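Local atomic coordinates of phosphogluconate dehydrogenase NAD-binding putative C-terminal domain-containing protein (Sinorhizobium meliloti, PDB entry 4EZB), a protein that is of unknown function but is probably an oxidoreductase with a Rossmann-type nucleotide-binding domain, as in relatives of 6-phosphogluconate dehydrogenase. Residues 51-55 / 56-60; 121-124 / 125-129; 236-239 / 240-243; 244-247 / 248-251. All blocks are in the same frame, centred on the assembly; numbering follows the deposited sequence.

Contact 1 of 4, residues 51-55 / 56-60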
ATOM      1  N   LEU A  51      -2.013  36.462  26.316  1.00 59.95           N
ATOM      2  CA  LEU A  51      -2.968  35.746  25.488  1.00 53.95           C
ATOM      3  C   LEU A  51      -4.231  36.570  25.286  1.00 54.49           C
ATOM      4  O   LEU A  51      -4.583  37.384  26.136  1.00 58.35           O
ATOM      5  CB  LEU A  51      -3.300  34.381  26.110  1.00 54.70           C
ATOM      6  CG  LEU A  51      -2.148  33.370  26.310  1.00 57.47           C
ATOM      7  CD1 LEU A  51      -2.606  32.074  26.963  1.00 57.32           C
ATOM      8  CD2 LEU A  51      -1.455  33.047  24.988  1.00 56.72           C
ATOM      9  N   ALA A  52      -4.890  36.371  24.146  1.00 52.29           N
ATOM     10  CA  ALA A  52      -6.223  36.931  23.851  1.00 50.03           C
ATOM     11  C   ALA A  52      -6.945  35.960  22.935  1.00 47.45           C
ATOM     12  O   ALA A  52      -6.318  35.068  22.354  1.00 45.48           O
ATOM     13  CB  ALA A  52      -6.130  38.307  23.203  1.00 48.63           C
ATOM     14  N   ALA A  53      -8.261  36.103  22.824  1.00 45.75           N
ATOM     15  CA  ALA A  53      -9.015  35.272  21.898  1.00 45.61           C
ATOM     16  C   ALA A  53     -10.235  36.007  21.347  1.00 51.35           C
ATOM     17  O   ALA A  53     -11.000  36.619  22.110  1.00 53.78           O
ATOM     18  CB  ALA A  53      -9.430  33.975  22.557  1.00 43.21           C
ATOM     19  N   TYR A  54     -10.403  35.974  20.022  1.00 50.75           N
ATOM     20  CA  TYR A  54     -11.670  36.382  19.432  1.00 52.79           C
ATOM     21  C   TYR A  54     -12.517  35.143  19.119  1.00 50.17           C
ATOM     22  O   TYR A  54     -12.028  34.152  18.547  1.00 49.02           O
ATOM     23  CB  TYR A  54     -11.533  37.299  18.209  1.00 54.86           C
ATOM     24  CG  TYR A  54     -12.878  37.525  17.535  1.00 62.77           C
ATOM     25  CD1 TYR A  54     -13.826  38.404  18.080  1.00 68.85           C
ATOM     26  CD2 TYR A  54     -13.232  36.810  16.389  1.00 67.64           C
ATOM     27  CE1 TYR A  54     -15.069  38.580  17.477  1.00 69.67           C
ATOM     28  CE2 TYR A  54     -14.469  36.978  15.786  1.00 69.64           C
ATOM     29  CZ  TYR A  54     -15.374  37.860  16.328  1.00 71.99           C
ATOM     30  OH  TYR A  54     -16.585  38.009  15.706  1.00 79.68           O
ATOM     31  N   ASP A  55     -13.778  35.204  19.538  1.00 47.02           N
ATOM     32  CA  ASP A  55     -14.756  34.163  19.253  1.00 50.25           C
ATOM     33  C   ASP A  55     -16.102  34.871  19.068  1.00 55.43           C
ATOM     34  O   ASP A  55     -16.388  35.858  19.749  1.00 52.54           O
ATOM     35  CB  ASP A  55     -14.801  33.153  20.404  1.00 49.71           C
ATOM     36  CG  ASP A  55     -15.460  31.843  20.025  1.00 49.87           C
ATOM     37  OD1 ASP A  55     -14.767  30.810  20.099  1.00 50.89           O
ATOM     38  OD2 ASP A  55     -16.667  31.816  19.689  1.00 49.98           O
ATOM     39  N   LEU A  56     -16.902  34.391  18.117  1.00 59.18           N
ATOM     40  CA  LEU A  56     -18.233  34.954  17.864  1.00 59.64           C
ATOM     41  C   LEU A  56     -19.136  34.766  19.076  1.00 57.00           C
ATOM     42  O   LEU A  56     -20.018  35.589  19.328  1.00 56.35           O
ATOM     43  CB  LEU A  56     -18.881  34.292  16.640  1.00 60.60           C
ATOM     44  CG  LEU A  56     -18.302  34.531  15.237  1.00 67.68           C
ATOM     45  CD1 LEU A  56     -18.703  33.395  14.294  1.00 74.02           C
ATOM     46  CD2 LEU A  56     -18.705  35.889  14.663  1.00 66.08           C
ATOM     47  N   ARG A  57     -18.910  33.680  19.818  1.00 54.33           N
ATOM     48  CA  ARG A  57     -19.712  33.363  20.990  1.00 54.38           C
ATOM     49  C   ARG A  57     -19.491  34.332  22.157  1.00 55.41           C
ATOM     50  O   ARG A  57     -20.312  34.385  23.082  1.00 57.74           O
ATOM     51  CB  ARG A  57     -19.470  31.925  21.451  1.00 54.34           C
ATOM     52  CG  ARG A  57     -19.853  30.857  20.447  1.00 53.01           C
ATOM     53  CD  ARG A  57     -19.408  29.493  20.943  1.00 53.61           C
ATOM     54  NE  ARG A  57     -17.955  29.423  21.142  1.00 57.00           N
ATOM     55  CZ  ARG A  57     -17.309  28.363  21.638  1.00 54.57           C
ATOM     56  NH1 ARG A  57     -17.995  27.276  21.993  1.00 49.62           N
ATOM     57  NH2 ARG A  57     -15.974  28.386  21.771  1.00 49.31           N
ATOM     58  N   PHE A  58     -18.398  35.093  22.120  1.00 54.20           N
ATOM     59  CA  PHE A  58     -18.164  36.149  23.105  1.00 53.31           C
ATOM     60  C   PHE A  58     -19.249  37.243  23.037  1.00 56.96           C
ATOM     61  O   PHE A  58     -19.398  38.032  23.973  1.00 55.11           O
ATOM     62  CB  PHE A  58     -16.756  36.756  22.966  1.00 55.44           C
ATOM     63  CG  PHE A  58     -15.652  35.938  23.612  1.00 54.24           C
ATOM     64  CD1 PHE A  58     -15.782  35.438  24.914  1.00 54.46           C
ATOM     65  CD2 PHE A  58     -14.460  35.690  22.925  1.00 51.87           C
ATOM     66  CE1 PHE A  58     -14.759  34.684  25.503  1.00 53.93           C
ATOM     67  CE2 PHE A  58     -13.438  34.939  23.508  1.00 51.63           C
ATOM     68  CZ  PHE A  58     -13.584  34.441  24.800  1.00 51.92           C
ATOM     69  N   ASN A  59     -20.017  37.245  21.941  1.00 59.91           N
ATOM     70  CA  ASN A  59     -21.077  38.231  21.667  1.00 64.13           C
ATOM     71  C   ASN A  59     -22.502  37.670  21.740  1.00 60.01           C
ATOM     72  O   ASN A  59     -23.475  38.406  21.575  1.00 60.08           O
ATOM     73  CB  ASN A  59     -20.867  38.839  20.273  1.00 66.96           C
ATOM     74  CG  ASN A  59     -19.597  39.656  20.181  1.00 70.34           C
ATOM     75  OD1 ASN A  59     -19.335  40.516  21.023  1.00 76.18           O
ATOM     76  ND2 ASN A  59     -18.793  39.381  19.165  1.00 67.66           N
ATOM     77  N   ASP A  60     -22.606  36.363  21.955  1.00 56.08           N
ATOM     78  CA  ASP A  60     -23.883  35.665  22.033  1.00 54.82           C
ATOM     79  C   ASP A  60     -24.324  35.619  23.483  1.00 52.02           C
ATOM     80  O   ASP A  60     -23.653  34.992  24.290  1.00 51.69           O
ATOM     81  CB  ASP A  60     -23.699  34.236  21.525  1.00 54.13           C
ATOM     82  CG  ASP A  60     -24.998  33.496  21.383  1.00 56.16           C
ATOM     83  OD1 ASP A  60     -25.971  33.777  22.113  1.00 54.82           O
ATOM     84  OD2 ASP A  60     -25.052  32.623  20.515  1.00 60.83           O
TER
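Where the second strand of the Rossmann-type sheet runs out, Asp55 closes an Asx turn onto Arg57 and so starts the short 3-10 segment 56-58. Its OD2 takes the backbone N of Arg57 at 2.9 Å through the anti lone pair, and its main-chain O accepts from Phe58 N at 3.2 Å. Aspartate suits this place because one short carboxylate can hold the turn and probably offset the charge of the arginine beyond it. With CG swung opposite the backbone N (chi1 -163°), the carboxylate faces the turn. The Arg57 chain bends at chi3 (-60°) and returns side-on: NE meets Asp55 OD2 at 3.1 Å and NH2 meets Asp55 OD1 at 3.2 Å, both oxygens being approached from above the carboxylate plane. The two planes are 31° apart, a salt bridge near the guanidinium plane but not flat against the acid. OD2 thus serves two donors. An edge of the Phe58 ring meets Asp55 N and Tyr54 C, with CD2 3.6 Å from Asp55 CB; CE2 lies 3.3 Å from Ala53 O, an oblique approach. The small Ala53 lets the ring lie close to the strand, its CB against CE2. Leu56 slants across Tyr54, its CD2 3.2 Å from Tyr54 OH. Asp55 OD1 also accepts from Phe32 N, in the loop that follows strand 26-30 and carries a probable glycine-rich nucleotide-binding motif. Leu67 of helix 64-73, in the following crossover, touches Asp55, Arg57 and Phe58, while strand 50-54 lies between strands 26-30 and 77-79.

Contact 2 of 4, residues 121-124 / 125-129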
ATOM      1  N   ASN A 121      -5.910  25.511  10.621  1.00 37.24           N
ATOM      2  CA  ASN A 121      -7.095  24.752  10.259  1.00 38.21           C
ATOM      3  C   ASN A 121      -6.901  23.469   9.455  1.00 40.89           C
ATOM      4  O   ASN A 121      -5.952  23.348   8.728  1.00 40.19           O
ATOM      5  CB  ASN A 121      -8.075  25.671   9.590  1.00 38.15           C
ATOM      6  CG  ASN A 121      -8.456  26.813  10.475  1.00 41.93           C
ATOM      7  OD1 ASN A 121      -8.945  26.613  11.560  1.00 43.48           O
ATOM      8  ND2 ASN A 121      -8.180  28.006  10.043  1.00 39.96           N
ATOM      9  N   SER A 122      -7.801  22.503   9.606  1.00 42.74           N
ATOM     10  CA  SER A 122      -7.655  21.205   8.920  1.00 45.82           C
ATOM     11  C   SER A 122      -8.109  21.268   7.470  1.00 47.28           C
ATOM     12  O   SER A 122      -9.075  20.609   7.099  1.00 54.67           O
ATOM     13  CB  SER A 122      -8.443  20.106   9.633  1.00 49.67           C
ATOM     14  OG  SER A 122      -8.609  20.419  10.996  1.00 49.43           O
ATOM     15  N   VAL A 123      -7.413  22.049   6.652  1.00 42.39           N
ATOM     16  CA  VAL A 123      -7.762  22.206   5.245  1.00 40.91           C
ATOM     17  C   VAL A 123      -6.557  21.886   4.356  1.00 41.51           C
ATOM     18  O   VAL A 123      -5.436  21.784   4.852  1.00 40.61           O
ATOM     19  CB  VAL A 123      -8.373  23.605   4.963  1.00 39.70           C
ATOM     20  CG1 VAL A 123      -9.722  23.753   5.664  1.00 35.07           C
ATOM     21  CG2 VAL A 123      -7.430  24.739   5.390  1.00 41.16           C
ATOM     22  N   GLY A 124      -6.786  21.688   3.060  1.00 40.61           N
ATOM     23  CA  GLY A 124      -5.698  21.349   2.152  1.00 42.63           C
ATOM     24  C   GLY A 124      -4.939  22.586   1.714  1.00 45.10           C
ATOM     25  O   GLY A 124      -5.389  23.686   2.012  1.00 45.87           O
ATOM     26  N   PRO A 125      -3.793  22.412   0.992  1.00 45.46           N
ATOM     27  CA  PRO A 125      -2.921  23.522   0.576  1.00 47.29           C
ATOM     28  C   PRO A 125      -3.616  24.543  -0.317  1.00 45.85           C
ATOM     29  O   PRO A 125      -3.218  25.702  -0.360  1.00 48.52           O
ATOM     30  CB  PRO A 125      -1.787  22.828  -0.198  1.00 47.42           C
ATOM     31  CG  PRO A 125      -2.326  21.487  -0.550  1.00 46.69           C
ATOM     32  CD  PRO A 125      -3.200  21.118   0.616  1.00 44.65           C
ATOM     33  N   ASP A 126      -4.638  24.091  -1.022  1.00 47.37           N
ATOM     34  CA  ASP A 126      -5.489  24.918  -1.888  1.00 51.41           C
ATOM     35  C   ASP A 126      -6.182  26.041  -1.106  1.00 49.37           C
ATOM     36  O   ASP A 126      -6.003  27.238  -1.419  1.00 49.64           O
ATOM     37  CB  ASP A 126      -6.531  24.000  -2.536  1.00 59.78           C
ATOM     38  CG  ASP A 126      -6.807  22.743  -1.676  1.00 67.36           C
ATOM     39  OD1 ASP A 126      -7.830  22.733  -0.958  1.00 63.93           O
ATOM     40  OD2 ASP A 126      -5.969  21.792  -1.681  1.00 70.34           O
ATOM     41  N   THR A 127      -6.960  25.646  -0.097  1.00 45.21           N
ATOM     42  CA  THR A 127      -7.591  26.569   0.853  1.00 44.16           C
ATOM     43  C   THR A 127      -6.566  27.393   1.634  1.00 40.02           C
ATOM     44  O   THR A 127      -6.757  28.589   1.846  1.00 38.58           O
ATOM     45  CB  THR A 127      -8.488  25.818   1.860  1.00 46.65           C
ATOM     46  OG1 THR A 127      -9.320  24.899   1.151  1.00 52.27           O
ATOM     47  CG2 THR A 127      -9.387  26.790   2.619  1.00 44.52           C
ATOM     48  N   LYS A 128      -5.478  26.761   2.053  1.00 37.19           N
ATOM     49  CA  LYS A 128      -4.400  27.494   2.721  1.00 36.72           C
ATOM     50  C   LYS A 128      -3.915  28.637   1.835  1.00 38.92           C
ATOM     51  O   LYS A 128      -3.617  29.724   2.337  1.00 37.34           O
ATOM     52  CB  LYS A 128      -3.196  26.597   3.018  1.00 34.77           C
ATOM     53  CG  LYS A 128      -3.413  25.487   4.038  1.00 36.06           C
ATOM     54  CD  LYS A 128      -3.839  25.974   5.425  1.00 34.28           C
ATOM     55  CE  LYS A 128      -3.562  24.858   6.423  1.00 33.52           C
ATOM     56  NZ  LYS A 128      -3.874  25.301   7.804  1.00 33.85           N
ATOM     57  N   ALA A 129      -3.808  28.363   0.528  1.00 37.87           N
ATOM     58  CA  ALA A 129      -3.342  29.353  -0.430  1.00 39.85           C
ATOM     59  C   ALA A 129      -4.314  30.519  -0.534  1.00 40.19           C
ATOM     60  O   ALA A 129      -3.897  31.659  -0.691  1.00 40.97           O
ATOM     61  CB  ALA A 129      -3.086  28.727  -1.799  1.00 39.28           C
TER
HETATM   62  O   HOH W   1      -8.988  22.042   1.303  1.00 49.95           O
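Lys128 reaches back from the first turn of helix 125-136 to the loop before it, where its NZ gives a hydrogen bond to Asn121 O, 3.0 Å away, in the carbonyl plane and on a lone pair. A bend at chi2 (-60°) steers the chain past Val123, whose CG2 rests 3.8 Å from Lys128 CD. The ammonium has two further partners, a salt bridge to Asp119 OD2 and a hydrogen bond to Gly145 O, so a long, flexible, cationic residue suits the spot. Asn121 N also donates to Asp119 OD2, and Asn121 OD1 accepts from Val95 N. Gly124, the N-cap, offers its O to Lys128 N at 3.1 Å in a nearly straight bond (168°). Its own N donates to a water at 2.8 Å; that water donates to Asp126 OD1 at 2.6 Å and hydrogen-bonds Thr127 OG1, bridging all three. Val123 CB meets Thr127 CB at 3.8 Å. With a leucine in place of Lys128, Asp119 would probably be left without this countercharge, and Asn121 O and Gly145 O without this donor. One buried cation therefore ties the end of strand 116-119 (Asp119) and strand 141-147 (Gly145) to the loop, its charge probably balanced chiefly by Asp119.

Contact 3 of 4, residues 236-239 / 240-243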
ATOM      1  N   LEU A 236       9.988  -5.455   9.550  1.00 59.25           N
ATOM      2  CA  LEU A 236       8.801  -5.271  10.404  1.00 56.57           C
ATOM      3  C   LEU A 236       8.133  -6.590  10.764  1.00 54.82           C
ATOM      4  O   LEU A 236       8.200  -7.541   9.983  1.00 54.92           O
ATOM      5  CB  LEU A 236       7.754  -4.439   9.674  1.00 55.81           C
ATOM      6  CG  LEU A 236       8.027  -3.028   9.184  1.00 59.47           C
ATOM      7  CD1 LEU A 236       6.869  -2.624   8.284  1.00 57.96           C
ATOM      8  CD2 LEU A 236       8.143  -2.079  10.357  1.00 63.03           C
ATOM      9  N   ASP A 237       7.467  -6.628  11.926  1.00 51.83           N
ATOM     10  CA  ASP A 237       6.597  -7.750  12.313  1.00 52.02           C
ATOM     11  C   ASP A 237       5.200  -7.458  11.763  1.00 49.40           C
ATOM     12  O   ASP A 237       4.480  -6.583  12.263  1.00 49.74           O
ATOM     13  CB  ASP A 237       6.569  -7.942  13.834  1.00 52.76           C
ATOM     14  CG  ASP A 237       5.699  -9.116  14.267  1.00 59.49           C
ATOM     15  OD1 ASP A 237       4.570  -9.284  13.753  1.00 60.76           O
ATOM     16  OD2 ASP A 237       6.136  -9.877  15.148  1.00 62.57           O
ATOM     17  N   TRP A 238       4.832  -8.172  10.708  1.00 44.05           N
ATOM     18  CA  TRP A 238       3.637  -7.811   9.945  1.00 38.61           C
ATOM     19  C   TRP A 238       2.341  -8.184  10.626  1.00 38.27           C
ATOM     20  O   TRP A 238       1.271  -7.649  10.304  1.00 37.97           O
ATOM     21  CB  TRP A 238       3.729  -8.378   8.532  1.00 37.60           C
ATOM     22  CG  TRP A 238       4.688  -7.559   7.757  1.00 37.64           C
ATOM     23  CD1 TRP A 238       6.054  -7.719   7.691  1.00 39.38           C
ATOM     24  CD2 TRP A 238       4.380  -6.401   6.991  1.00 37.96           C
ATOM     25  NE1 TRP A 238       6.604  -6.736   6.904  1.00 39.83           N
ATOM     26  CE2 TRP A 238       5.602  -5.910   6.463  1.00 39.80           C
ATOM     27  CE3 TRP A 238       3.187  -5.728   6.687  1.00 39.66           C
ATOM     28  CZ2 TRP A 238       5.665  -4.770   5.629  1.00 42.09           C
ATOM     29  CZ3 TRP A 238       3.247  -4.589   5.868  1.00 40.24           C
ATOM     30  CH2 TRP A 238       4.479  -4.132   5.341  1.00 41.60           C
ATOM     31  N   ARG A 239       2.427  -9.095  11.578  1.00 37.57           N
ATOM     32  CA  ARG A 239       1.251  -9.467  12.349  1.00 41.55           C
ATOM     33  C   ARG A 239       0.910  -8.355  13.350  1.00 41.77           C
ATOM     34  O   ARG A 239      -0.254  -7.974  13.469  1.00 40.32           O
ATOM     35  CB  ARG A 239       1.430 -10.852  12.992  1.00 44.07           C
ATOM     36  CG  ARG A 239       1.337 -11.966  11.943  1.00 45.73           C
ATOM     37  CD  ARG A 239       1.774 -13.308  12.500  1.00 48.62           C
ATOM     38  NE  ARG A 239       1.497 -14.415  11.587  1.00 48.70           N
ATOM     39  CZ  ARG A 239       2.293 -14.793  10.587  1.00 49.28           C
ATOM     40  NH1 ARG A 239       3.417 -14.138  10.324  1.00 47.64           N
ATOM     41  NH2 ARG A 239       1.946 -15.816   9.822  1.00 48.97           N
ATOM     42  N   ASP A 240       1.928  -7.810  14.022  1.00 41.84           N
ATOM     43  CA  ASP A 240       1.778  -6.586  14.821  1.00 43.49           C
ATOM     44  C   ASP A 240       1.247  -5.441  13.972  1.00 42.13           C
ATOM     45  O   ASP A 240       0.372  -4.707  14.403  1.00 43.39           O
ATOM     46  CB  ASP A 240       3.103  -6.155  15.435  1.00 46.57           C
ATOM     47  CG  ASP A 240       3.616  -7.128  16.478  1.00 57.23           C
ATOM     48  OD1 ASP A 240       2.857  -8.002  16.962  1.00 56.70           O
ATOM     49  OD2 ASP A 240       4.807  -7.010  16.821  1.00 67.88           O
ATOM     50  N   VAL A 241       1.756  -5.285  12.758  1.00 40.36           N
ATOM     51  CA  VAL A 241       1.220  -4.238  11.880  1.00 39.83           C
ATOM     52  C   VAL A 241      -0.258  -4.421  11.565  1.00 37.44           C
ATOM     53  O   VAL A 241      -1.031  -3.449  11.553  1.00 38.41           O
ATOM     54  CB  VAL A 241       2.053  -4.095  10.580  1.00 37.56           C
ATOM     55  CG1 VAL A 241       1.372  -3.140   9.585  1.00 31.35           C
ATOM     56  CG2 VAL A 241       3.466  -3.627  10.921  1.00 38.68           C
ATOM     57  N   ALA A 242      -0.648  -5.654  11.281  1.00 37.21           N
ATOM     58  CA  ALA A 242      -2.048  -5.952  10.922  1.00 38.48           C
ATOM     59  C   ALA A 242      -2.968  -5.852  12.127  1.00 39.47           C
ATOM     60  O   ALA A 242      -4.085  -5.380  11.999  1.00 39.59           O
ATOM     61  CB  ALA A 242      -2.168  -7.331  10.273  1.00 38.37           C
ATOM     62  N   ASP A 243      -2.494  -6.319  13.287  1.00 40.06           N
ATOM     63  CA  ASP A 243      -3.196  -6.144  14.554  1.00 43.11           C
ATOM     64  C   ASP A 243      -3.460  -4.653  14.747  1.00 44.88           C
ATOM     65  O   ASP A 243      -4.613  -4.225  14.824  1.00 48.27           O
ATOM     66  CB  ASP A 243      -2.354  -6.679  15.722  1.00 42.36           C
ATOM     67  CG  ASP A 243      -2.462  -8.192  15.886  1.00 46.48           C
ATOM     68  OD1 ASP A 243      -3.422  -8.785  15.343  1.00 45.96           O
ATOM     69  OD2 ASP A 243      -1.583  -8.784  16.565  1.00 48.14           O
TER
HETATM   70  O   HOH W   2       4.611  -9.687  18.113  1.00 61.95           O
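Asp237 caps helix 238-268: its OD1 accepts from Asp240 N at 3.0 Å in an almost straight bond (174°), met from above the carboxylate plane, and takes a second, weak bond from Arg239 N. The carboxylate reaches both because a chi1 of -179° turns CG away from the backbone N, a reach for which the short chain of aspartate is well suited. Against it stacks the carboxylate of Asp240, the planes only 9° apart and OD2 of Asp237 3.6 Å from OD2 of Asp240. A water probably eases this meeting of like charges, donating to Asp240 OD1 at 2.7 Å and weakly to Asp237 OD2. Behind the cap the regular helix bonds begin, with Val241 N giving to Asp237 O at 3.1 Å and Asp243 N to Arg239 O at 2.8 Å. On the buried side Leu236 CD1 lies over one face of the Trp238 ring, toward its rim, and Val241 sends one methyl to each: CG2 to Leu236 CD1 at 4.4 Å, CG1 to Trp238 CE3 at 4.3 Å.

Farther out, Gln230 holds both Leu236 O and Trp238 N, and Trp238 NE1 donates to Phe233 O. Arg239 turns from the cap to form salt bridges with Glu223 and Asp227, while Asp243 OD1 accepts from Tyr302 N. Trp238 also packs on Met201 of the second subunit. Two acids at a helix start would probably be stabilised by the helix dipole and the amide donors, although their closeness may raise the proton affinity of one of them.

Contact 4 of 4, residues 244-247 / 248-251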
ATOM      1  N   TYR A 244      -2.379  -3.870  14.757  1.00 41.90           N
ATOM      2  CA  TYR A 244      -2.460  -2.450  15.048  1.00 42.44           C
ATOM      3  C   TYR A 244      -3.366  -1.673  14.099  1.00 40.88           C
ATOM      4  O   TYR A 244      -4.223  -0.918  14.557  1.00 41.60           O
ATOM      5  CB  TYR A 244      -1.062  -1.807  15.093  1.00 43.15           C
ATOM      6  CG  TYR A 244      -1.092  -0.338  15.478  1.00 48.18           C
ATOM      7  CD1 TYR A 244      -1.349   0.653  14.517  1.00 47.26           C
ATOM      8  CD2 TYR A 244      -0.908   0.064  16.807  1.00 52.36           C
ATOM      9  CE1 TYR A 244      -1.395   2.000  14.864  1.00 49.24           C
ATOM     10  CE2 TYR A 244      -0.943   1.412  17.160  1.00 56.49           C
ATOM     11  CZ  TYR A 244      -1.189   2.373  16.183  1.00 58.05           C
ATOM     12  OH  TYR A 244      -1.243   3.712  16.513  1.00 64.72           O
ATOM     13  N   TYR A 245      -3.150  -1.819  12.791  1.00 40.92           N
ATOM     14  CA  TYR A 245      -3.855  -0.998  11.786  1.00 39.60           C
ATOM     15  C   TYR A 245      -5.293  -1.416  11.474  1.00 40.43           C
ATOM     16  O   TYR A 245      -6.129  -0.576  11.100  1.00 40.14           O
ATOM     17  CB  TYR A 245      -3.012  -0.859  10.504  1.00 40.82           C
ATOM     18  CG  TYR A 245      -1.933   0.178  10.734  1.00 42.71           C
ATOM     19  CD1 TYR A 245      -2.233   1.544  10.652  1.00 41.85           C
ATOM     20  CD2 TYR A 245      -0.655  -0.194  11.117  1.00 39.49           C
ATOM     21  CE1 TYR A 245      -1.275   2.505  10.908  1.00 42.64           C
ATOM     22  CE2 TYR A 245       0.315   0.763  11.387  1.00 42.10           C
ATOM     23  CZ  TYR A 245       0.008   2.112  11.280  1.00 42.43           C
ATOM     24  OH  TYR A 245       0.970   3.072  11.551  1.00 41.11           O
ATOM     25  N   LEU A 246      -5.579  -2.709  11.580  1.00 39.19           N
ATOM     26  CA  LEU A 246      -6.937  -3.166  11.442  1.00 40.53           C
ATOM     27  C   LEU A 246      -7.757  -2.713  12.660  1.00 41.11           C
ATOM     28  O   LEU A 246      -8.931  -2.402  12.519  1.00 42.51           O
ATOM     29  CB  LEU A 246      -6.971  -4.690  11.288  1.00 44.03           C
ATOM     30  CG  LEU A 246      -7.104  -5.340   9.898  1.00 45.70           C
ATOM     31  CD1 LEU A 246      -6.693  -4.463   8.732  1.00 46.40           C
ATOM     32  CD2 LEU A 246      -6.352  -6.661   9.855  1.00 48.35           C
ATOM     33  N   SER A 247      -7.149  -2.642  13.847  1.00 40.83           N
ATOM     34  CA  SER A 247      -7.889  -2.152  15.018  1.00 42.96           C
ATOM     35  C   SER A 247      -8.157  -0.654  14.892  1.00 43.72           C
ATOM     36  O   SER A 247      -9.174  -0.152  15.371  1.00 48.49           O
ATOM     37  CB  SER A 247      -7.166  -2.473  16.313  1.00 46.03           C
ATOM     38  OG  SER A 247      -6.111  -1.572  16.486  1.00 48.94           O
ATOM     39  N   ARG A 248      -7.258   0.044  14.209  1.00 41.21           N
ATOM     40  CA  ARG A 248      -7.469   1.420  13.820  1.00 46.12           C
ATOM     41  C   ARG A 248      -8.665   1.565  12.857  1.00 42.74           C
ATOM     42  O   ARG A 248      -9.472   2.491  13.003  1.00 42.77           O
ATOM     43  CB  ARG A 248      -6.186   1.968  13.174  1.00 55.39           C
ATOM     44  CG  ARG A 248      -5.649   3.231  13.818  1.00 67.74           C
ATOM     45  CD  ARG A 248      -5.105   3.031  15.231  1.00 76.98           C
ATOM     46  NE  ARG A 248      -5.376   4.225  16.039  1.00 87.13           N
ATOM     47  CZ  ARG A 248      -4.669   5.357  15.999  1.00 88.96           C
ATOM     48  NH1 ARG A 248      -3.607   5.472  15.201  1.00 88.04           N
ATOM     49  NH2 ARG A 248      -5.024   6.383  16.768  1.00 85.28           N
ATOM     50  N   THR A 249      -8.768   0.675  11.867  1.00 42.08           N
ATOM     51  CA  THR A 249      -9.941   0.641  10.967  1.00 43.11           C
ATOM     52  C   THR A 249     -11.229   0.357  11.753  1.00 46.11           C
ATOM     53  O   THR A 249     -12.267   0.971  11.489  1.00 47.98           O
ATOM     54  CB  THR A 249      -9.821  -0.427   9.863  1.00 43.85           C
ATOM     55  OG1 THR A 249      -8.513  -0.385   9.287  1.00 42.58           O
ATOM     56  CG2 THR A 249     -10.873  -0.209   8.753  1.00 40.94           C
ATOM     57  N   PHE A 250     -11.156  -0.564  12.713  1.00 47.89           N
ATOM     58  CA  PHE A 250     -12.308  -0.899  13.544  1.00 50.89           C
ATOM     59  C   PHE A 250     -12.794   0.346  14.305  1.00 53.87           C
ATOM     60  O   PHE A 250     -13.921   0.807  14.107  1.00 50.94           O
ATOM     61  CB  PHE A 250     -11.970  -2.050  14.516  1.00 49.58           C
ATOM     62  CG  PHE A 250     -13.085  -2.401  15.475  1.00 50.03           C
ATOM     63  CD1 PHE A 250     -14.362  -2.724  15.011  1.00 50.61           C
ATOM     64  CD2 PHE A 250     -12.855  -2.435  16.843  1.00 51.95           C
ATOM     65  CE1 PHE A 250     -15.385  -3.049  15.887  1.00 50.34           C
ATOM     66  CE2 PHE A 250     -13.880  -2.760  17.727  1.00 53.32           C
ATOM     67  CZ  PHE A 250     -15.143  -3.068  17.247  1.00 51.23           C
ATOM     68  N   GLU A 251     -11.907   0.897  15.132  1.00 57.41           N
ATOM     69  CA  GLU A 251     -12.236   1.995  16.024  1.00 58.22           C
ATOM     70  C   GLU A 251     -12.492   3.312  15.280  1.00 56.71           C
ATOM     71  O   GLU A 251     -13.580   3.860  15.363  1.00 57.99           O
ATOM     72  CB  GLU A 251     -11.150   2.156  17.088  1.00 59.46           C
ATOM     73  CG  GLU A 251     -11.694   2.583  18.440  1.00 70.88           C
ATOM     74  CD  GLU A 251     -10.608   2.994  19.422  1.00 80.81           C
ATOM     75  OE1 GLU A 251      -9.408   2.932  19.066  1.00 79.35           O
ATOM     76  OE2 GLU A 251     -10.960   3.390  20.556  1.00 86.69           O
TER
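One turn apart on the long helix 238-268, in the helical domain that follows the Rossmann-type one, Tyr244 and Arg248 lie side by side and point the same way. The tyrosine ring swings outward with CG beside the carbonyl carbon (chi1 -177°), and the arginine chain, bent at chi2 and chi3, runs along its flank. Arg248 CD comes to 3.9 Å from Tyr244 CE1, an oblique approach. Farther along, NH1 of Arg248 sits 3.2 Å from Tyr244 OH, but the angle is too poor for a hydrogen bond and the ring and guanidinium planes stand 65° apart. Such a pair suits a helix surface, each partner offering a greasy stem and a polar end. Cutting Arg248 back to an alanine would probably bare this flank of Tyr244 and leave its ring freer to turn. Tyr244 also sets an edge over the face of Tyr245, with CD1 of Tyr244 3.5 Å above the centre of the Tyr245 ring, which is buried against Ile202 and Glu206 of helix 190-218. Thr249, small enough for the same helix interface, hydrogen-bonds Glu206 through OG1. At the backbone, Tyr244 O is gripped twice from one face of its plane: by Arg248 N at 3.2 Å and by Ser247 OG, which donates at 2.8 Å.

In the fold
Along the chain the four contacts come in numerical order, two in each half of the fold. Contacts 1 and 2 lie at loops following parallel strands of the Rossmann-type sheet, 50-54 and 116-119, with centres about 23 Å apart. Contacts 3 and 4 are successive turns of helix 238-268, centres about 12 Å apart, in the part of the chain assigned to the DUF1932 family. Contact 1 and contact 3 are farthest from each other, about 47 Å between centres and on opposite sides of the chain's centre. Contact 2, nearer that centre, also touches helix 190-218, on which contacts 3 and 4 pack, so this long helix links the probable nucleotide-binding part to the helical, subunit-pairing part.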